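Long-range contacts in uncharacterized protein Tfu_2867 (Thermobifida fusca, PDB 2QE6), which is of uncharacterised function but binds S-adenosylmethionine in a Rossmann-like fold and is probably a methyltransferase: residues P114-H119 with T130-A135; L192-L197 with R229-F234. The protein carries 1 engineered substitution. One frame throughout, in Å; residues are numbered along the deposited sequence.

Contact 1. Residues P114-H119 with T130-A135; sequences PMVLTH and TAVFTA
Residues 114-119 and 130-135 are the helix and returning strand of a beta-alpha-beta crossover, a textbook case of a helix laid against its own sheet. The short segments run nearly antiparallel, at 149°, and their axes approach to 7.3 Å. Val132 and Thr134, alternate residues of the strand, both aim their CB atoms at the helix, and Leu117 meets the two of them. Its CG stands anti to the backbone N (chi1 179°), and its methyls divide the work. CD1 rests on Val132 CG1 at 3.6 Å, while CD2 lies 3.5 Å from Thr134 OG1. Leu117 CB is 3.4 Å from that same hydroxyl oxygen, the Leu and Thr side chains crossing at about a right angle. The polar need of this carbon-flanked hydroxyl is met by water: chi1 of -53° sets OG1 anti to the carbonyl carbon, and Thr134 OG1 donates to a water oxygen 2.6 Å away. The water also accepts from Leu117 N at 3.0 Å, so it bridges strand side chain and helix backbone where no direct hydrogen bond joins them. Val132 holds CG1 in the crowded position between its N and carbonyl carbon; this leaves CG2, anti to N, to meet Val116 CG1 obliquely at 4.1 Å. On the strand's other face Phe133 stacks on His146 and packs against helix 147-152. Laterally, Ala131, Phe133 and Ala135 share backbone hydrogen bonds with strand 106-111, whose Asp111 also touches Val116, so the helix reaches that strand too.

Contact 2. Residues L192-L197 with R229-F234; sequences LFMTSL and RQFGDF
Two overlapping beta turns, type I from Arg229 to Gly232 and type II' from Phe231 to Phe234, shape residues 229-234 into a bumpy surface that fits the side chains of strand residues 192-197. Gly232 takes the positive-phi position, and the path presents Phe231 and Phe234 to the strand. The Phe231 ring is the main bump; the tips of Met194 and Leu192 settle side by side on the same side of it. Selenomethionine Met194, bent at its last torsion, lays CE over the ring face, 3.7 Å from the centroid, a CH-pi contact within a broader Met-aromatic pairing. The same methyl presses on Gln230 CB at 3.5 Å. Leu192 CD2, beside it, lies out past the rim, 4.1 Å from Phe231 CD2 and 3.7 Å from Gln230 O. At the ring's edge, in its plane, Leu192 O comes to 3.4 Å from Phe231 CE2, while Leu192 CB meets Phe234 CE2 at 3.9 Å. An alanine in place of Phe231 would remove the whole ring and would probably leave Met194 CE and Leu192 less firmly packed. The polar end of Gln230 turns elsewhere, NE2 donating to Asp176 OD1. The contact sets the connection from helix 224-229 to outermost strand 235-243 against inner strand 191-197, which runs hydrogen-bonded between strands 160-163 and 265-271; helix 175-185 lies alongside, its Arg183 touching Leu192 and Phe234.

Contact 1 and contact 2 belong to one mixed sheet yet lie on opposite sides of the chain's centre, their own centres 24 Å apart and their nearest atoms about 15 Å apart. Contact 1 is a surface contact involving outermost strand 130-134; contact 2 is buried against strand 191-197 in the sheet's interior. S-adenosylmethionine relates to them unequally. Ala135, at the end of the first pair, touches the ligand, and the side chain of Val116 comes within about 5 Å of it, whereas that of Met194 is about 10 Å away. Contact 2 approaches the site indirectly: on its strand, Thr195 OG1 is hydrogen-bonded to Asn61 OD1, and Asn61 binds S-adenosylmethionine.

Contact 1. Residues P114-H119 with T130-A135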
loop_
_atom_site.group_PDB
_atom_site.type_symbol
_atom_site.label_atom_id
_atom_site.label_comp_id
_atom_site.label_asym_id
_atom_site.label_seq_id
_atom_site.Cartn_x
_atom_site.Cartn_y
_atom_site.Cartn_z
ATOM N N PRO A 114 -11.679 -2.987 10.046
ATOM C CA PRO A 114 -12.108 -2.029 11.050
ATOM C C PRO A 114 -11.090 -1.724 12.138
ATOM O O PRO A 114 -11.194 -0.684 12.778
ATOM C CB PRO A 114 -13.335 -2.682 11.670
ATOM C CG PRO A 114 -13.416 -4.030 11.142
ATOM C CD PRO A 114 -12.596 -4.137 9.942
HETATM N N MSE A 115 -10.137 -2.622 12.394
HETATM C CA MSE A 115 -9.095 -2.323 13.349
HETATM C C MSE A 115 -8.253 -1.095 12.964
HETATM O O MSE A 115 -7.746 -0.413 13.849
HETATM C CB MSE A 115 -8.166 -3.519 13.613
HETATM C CG MSE A 115 -7.374 -3.331 14.920
HETATM SE SE MSE A 115 -6.181 -4.809 15.180
HETATM C CE MSE A 115 -7.561 -6.076 15.718
ATOM N N VAL A 116 -8.110 -0.826 11.676
ATOM C CA VAL A 116 -7.343 0.338 11.173
ATOM C C VAL A 116 -8.041 1.624 11.623
ATOM O O VAL A 116 -7.431 2.527 12.245
ATOM C CB VAL A 116 -7.163 0.269 9.608
ATOM C CG1 VAL A 116 -6.493 1.532 9.047
ATOM C CG2 VAL A 116 -6.361 -0.951 9.210
ATOM N N LEU A 117 -9.347 1.682 11.397
ATOM C CA LEU A 117 -10.134 2.820 11.904
ATOM C C LEU A 117 -10.100 2.901 13.420
ATOM O O LEU A 117 -9.958 3.988 13.990
ATOM C CB LEU A 117 -11.583 2.755 11.427
ATOM C CG LEU A 117 -12.547 3.859 11.888
ATOM C CD1 LEU A 117 -11.964 5.296 11.725
ATOM C CD2 LEU A 117 -13.915 3.706 11.185
ATOM N N THR A 118 -10.238 1.761 14.094
ATOM C CA THR A 118 -10.270 1.791 15.539
ATOM C C THR A 118 -8.965 2.292 16.160
ATOM O O THR A 118 -8.991 3.055 17.119
ATOM C CB THR A 118 -10.667 0.426 16.131
ATOM O OG1 THR A 118 -11.867 -0.001 15.491
ATOM C CG2 THR A 118 -10.923 0.552 17.636
ATOM N N HIS A 119 -7.832 1.861 15.626
ATOM C CA HIS A 119 -6.539 2.285 16.157
ATOM C C HIS A 119 -6.287 3.752 15.791
ATOM O O HIS A 119 -5.866 4.575 16.645
ATOM C CB HIS A 119 -5.405 1.387 15.605
ATOM C CG HIS A 119 -4.137 1.462 16.407
ATOM N ND1 HIS A 119 -3.217 0.439 16.440
ATOM C CD2 HIS A 119 -3.667 2.417 17.252
ATOM C CE1 HIS A 119 -2.215 0.775 17.235
ATOM N NE2 HIS A 119 -2.470 1.968 17.748
ATOM N N THR A 130 -5.330 14.927 8.480
ATOM C CA THR A 130 -5.223 13.485 8.276
ATOM C C THR A 130 -6.527 12.847 8.726
ATOM O O THR A 130 -7.066 13.193 9.766
ATOM C CB THR A 130 -4.004 12.917 9.045
ATOM O OG1 THR A 130 -2.837 13.707 8.758
ATOM C CG2 THR A 130 -3.728 11.501 8.660
ATOM N N ALA A 131 -7.068 11.957 7.918
ATOM C CA ALA A 131 -8.346 11.314 8.204
ATOM C C ALA A 131 -8.218 9.837 7.840
ATOM O O ALA A 131 -7.321 9.478 7.081
ATOM C CB ALA A 131 -9.465 11.969 7.389
ATOM N N VAL A 132 -9.070 9.003 8.434
ATOM C CA VAL A 132 -9.079 7.563 8.194
ATOM C C VAL A 132 -10.516 7.068 8.088
ATOM O O VAL A 132 -11.379 7.538 8.790
ATOM C CB VAL A 132 -8.302 6.777 9.300
ATOM C CG1 VAL A 132 -8.913 6.963 10.664
ATOM C CG2 VAL A 132 -8.187 5.268 8.934
ATOM N N PHE A 133 -10.786 6.131 7.192
ATOM C CA PHE A 133 -12.085 5.481 7.209
ATOM C C PHE A 133 -12.057 4.076 6.636
ATOM O O PHE A 133 -11.107 3.671 5.942
ATOM C CB PHE A 133 -13.176 6.370 6.567
ATOM C CG PHE A 133 -13.043 6.572 5.075
ATOM C CD1 PHE A 133 -12.278 7.617 4.558
ATOM C CD2 PHE A 133 -13.752 5.762 4.185
ATOM C CE1 PHE A 133 -12.193 7.826 3.166
ATOM C CE2 PHE A 133 -13.690 5.971 2.805
ATOM C CZ PHE A 133 -12.903 7.002 2.296
ATOM N N THR A 134 -13.101 3.315 6.969
ATOM C CA THR A 134 -13.229 1.924 6.518
ATOM C C THR A 134 -14.005 1.905 5.194
ATOM O O THR A 134 -15.034 2.532 5.063
ATOM C CB THR A 134 -13.920 1.074 7.606
ATOM O OG1 THR A 134 -13.216 1.242 8.844
ATOM C CG2 THR A 134 -13.951 -0.401 7.239
ATOM N N ALA A 135 -13.470 1.224 4.187
ATOM C CA ALA A 135 -14.192 1.087 2.958
ATOM C C ALA A 135 -13.487 0.033 2.131
ATOM O O ALA A 135 -12.345 -0.351 2.413
ATOM C CB ALA A 135 -14.260 2.409 2.207
HETATM O O HOH W 1 -10.658 0.685 8.857
#

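Contact 2. Residues L192-L197 with R229-F234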
loop_
_atom_site.group_PDB
_atom_site.type_symbol
_atom_site.label_atom_id
_atom_site.label_comp_id
_atom_site.label_asym_id
_atom_site.label_seq_id
_atom_site.Cartn_x
_atom_site.Cartn_y
_atom_site.Cartn_z
ATOM N N LEU A 192 0.238 8.162 -9.382
ATOM C CA LEU A 192 -0.180 6.863 -8.871
ATOM C C LEU A 192 1.063 6.113 -8.385
ATOM O O LEU A 192 2.020 5.947 -9.148
ATOM C CB LEU A 192 -0.858 6.051 -9.975
ATOM C CG LEU A 192 -1.428 4.670 -9.623
ATOM C CD1 LEU A 192 -2.504 4.768 -8.580
ATOM C CD2 LEU A 192 -1.936 3.999 -10.929
ATOM N N PHE A 193 1.062 5.727 -7.111
ATOM C CA PHE A 193 2.180 4.996 -6.452
ATOM C C PHE A 193 1.613 3.617 -6.052
ATOM O O PHE A 193 0.669 3.538 -5.267
ATOM C CB PHE A 193 2.636 5.833 -5.240
ATOM C CG PHE A 193 3.728 5.232 -4.379
ATOM C CD1 PHE A 193 4.539 4.190 -4.806
ATOM C CD2 PHE A 193 4.002 5.811 -3.129
ATOM C CE1 PHE A 193 5.579 3.707 -4.011
ATOM C CE2 PHE A 193 5.025 5.313 -2.319
ATOM C CZ PHE A 193 5.832 4.263 -2.778
HETATM N N MSE A 194 2.126 2.531 -6.646
HETATM C CA MSE A 194 1.697 1.204 -6.272
HETATM C C MSE A 194 2.874 0.274 -6.016
HETATM O O MSE A 194 3.954 0.459 -6.588
HETATM C CB MSE A 194 0.860 0.579 -7.403
HETATM C CG MSE A 194 -0.231 1.498 -7.907
HETATM SE SE MSE A 194 -1.533 0.530 -8.976
HETATM C CE MSE A 194 -0.584 0.409 -10.686
ATOM N N THR A 195 2.665 -0.748 -5.189
ATOM C CA THR A 195 3.637 -1.829 -5.095
ATOM C C THR A 195 2.832 -3.123 -5.203
ATOM O O THR A 195 1.634 -3.129 -4.971
ATOM C CB THR A 195 4.501 -1.785 -3.851
ATOM O OG1 THR A 195 3.741 -2.240 -2.717
ATOM C CG2 THR A 195 5.071 -0.388 -3.639
ATOM N N SER A 196 3.496 -4.210 -5.522
ATOM C CA SER A 196 2.789 -5.437 -5.837
ATOM C C SER A 196 3.735 -6.611 -5.700
ATOM O O SER A 196 4.885 -6.525 -6.094
ATOM C CB SER A 196 2.300 -5.414 -7.267
ATOM O OG SER A 196 1.635 -6.664 -7.618
ATOM N N LEU A 197 3.209 -7.716 -5.189
ATOM C CA LEU A 197 3.784 -9.009 -5.398
ATOM C C LEU A 197 4.012 -9.236 -6.893
ATOM O O LEU A 197 3.106 -9.011 -7.717
ATOM C CB LEU A 197 2.833 -10.055 -4.794
ATOM C CG LEU A 197 3.178 -11.544 -4.789
ATOM C CD1 LEU A 197 4.545 -11.855 -4.113
ATOM C CD2 LEU A 197 2.027 -12.238 -4.092
ATOM N N ARG A 229 1.355 -2.068 -16.757
ATOM C CA ARG A 229 0.117 -1.849 -17.473
ATOM C C ARG A 229 -0.934 -1.140 -16.642
ATOM O O ARG A 229 -1.770 -0.416 -17.188
ATOM C CB ARG A 229 -0.426 -3.184 -17.936
ATOM C CG ARG A 229 -1.601 -3.129 -18.851
ATOM C CD ARG A 229 -1.977 -4.545 -19.304
ATOM N NE ARG A 229 -3.395 -4.525 -19.600
ATOM C CZ ARG A 229 -4.362 -4.917 -18.772
ATOM N NH1 ARG A 229 -4.089 -5.442 -17.588
ATOM N NH2 ARG A 229 -5.625 -4.819 -19.163
ATOM N N GLN A 230 -0.929 -1.367 -15.342
ATOM C CA GLN A 230 -1.948 -0.775 -14.456
ATOM C C GLN A 230 -1.674 0.693 -14.163
ATOM O O GLN A 230 -2.486 1.382 -13.551
ATOM C CB GLN A 230 -2.085 -1.586 -13.168
ATOM C CG GLN A 230 -2.712 -2.973 -13.411
ATOM C CD GLN A 230 -4.046 -2.900 -14.032
ATOM O OE1 GLN A 230 -4.811 -1.963 -13.772
ATOM N NE2 GLN A 230 -4.361 -3.887 -14.910
ATOM N N PHE A 231 -0.533 1.177 -14.643
ATOM C CA PHE A 231 -0.253 2.609 -14.669
ATOM C C PHE A 231 -0.896 3.301 -15.904
ATOM O O PHE A 231 -0.846 4.508 -16.015
ATOM C CB PHE A 231 1.260 2.848 -14.596
ATOM C CG PHE A 231 1.860 2.499 -13.247
ATOM C CD1 PHE A 231 2.278 1.215 -12.972
ATOM C CD2 PHE A 231 1.959 3.449 -12.247
ATOM C CE1 PHE A 231 2.784 0.880 -11.727
ATOM C CE2 PHE A 231 2.487 3.125 -10.994
ATOM C CZ PHE A 231 2.905 1.853 -10.738
ATOM N N GLY A 232 -1.504 2.538 -16.823
ATOM C CA GLY A 232 -2.223 3.135 -17.970
ATOM C C GLY A 232 -1.320 4.080 -18.739
ATOM O O GLY A 232 -0.178 3.783 -18.935
ATOM N N ASP A 233 -1.844 5.232 -19.131
ATOM C CA ASP A 233 -1.097 6.311 -19.801
ATOM C C ASP A 233 -0.194 7.117 -18.919
ATOM O O ASP A 233 0.364 8.112 -19.373
ATOM C CB ASP A 233 -2.060 7.409 -20.305
ATOM C CG ASP A 233 -3.041 6.927 -21.333
ATOM O OD1 ASP A 233 -2.766 5.898 -22.009
ATOM O OD2 ASP A 233 -4.084 7.622 -21.465
ATOM N N PHE A 234 -0.142 6.834 -17.636
ATOM C CA PHE A 234 0.679 7.667 -16.768
ATOM C C PHE A 234 2.161 7.502 -17.165
ATOM O O PHE A 234 2.560 6.467 -17.645
ATOM C CB PHE A 234 0.457 7.298 -15.302
ATOM C CG PHE A 234 -0.798 7.869 -14.689
ATOM C CD1 PHE A 234 -1.950 8.067 -15.438
ATOM C CD2 PHE A 234 -0.840 8.134 -13.321
ATOM C CE1 PHE A 234 -3.103 8.565 -14.831
ATOM C CE2 PHE A 234 -1.980 8.635 -12.718
ATOM C CZ PHE A 234 -3.119 8.836 -13.465
#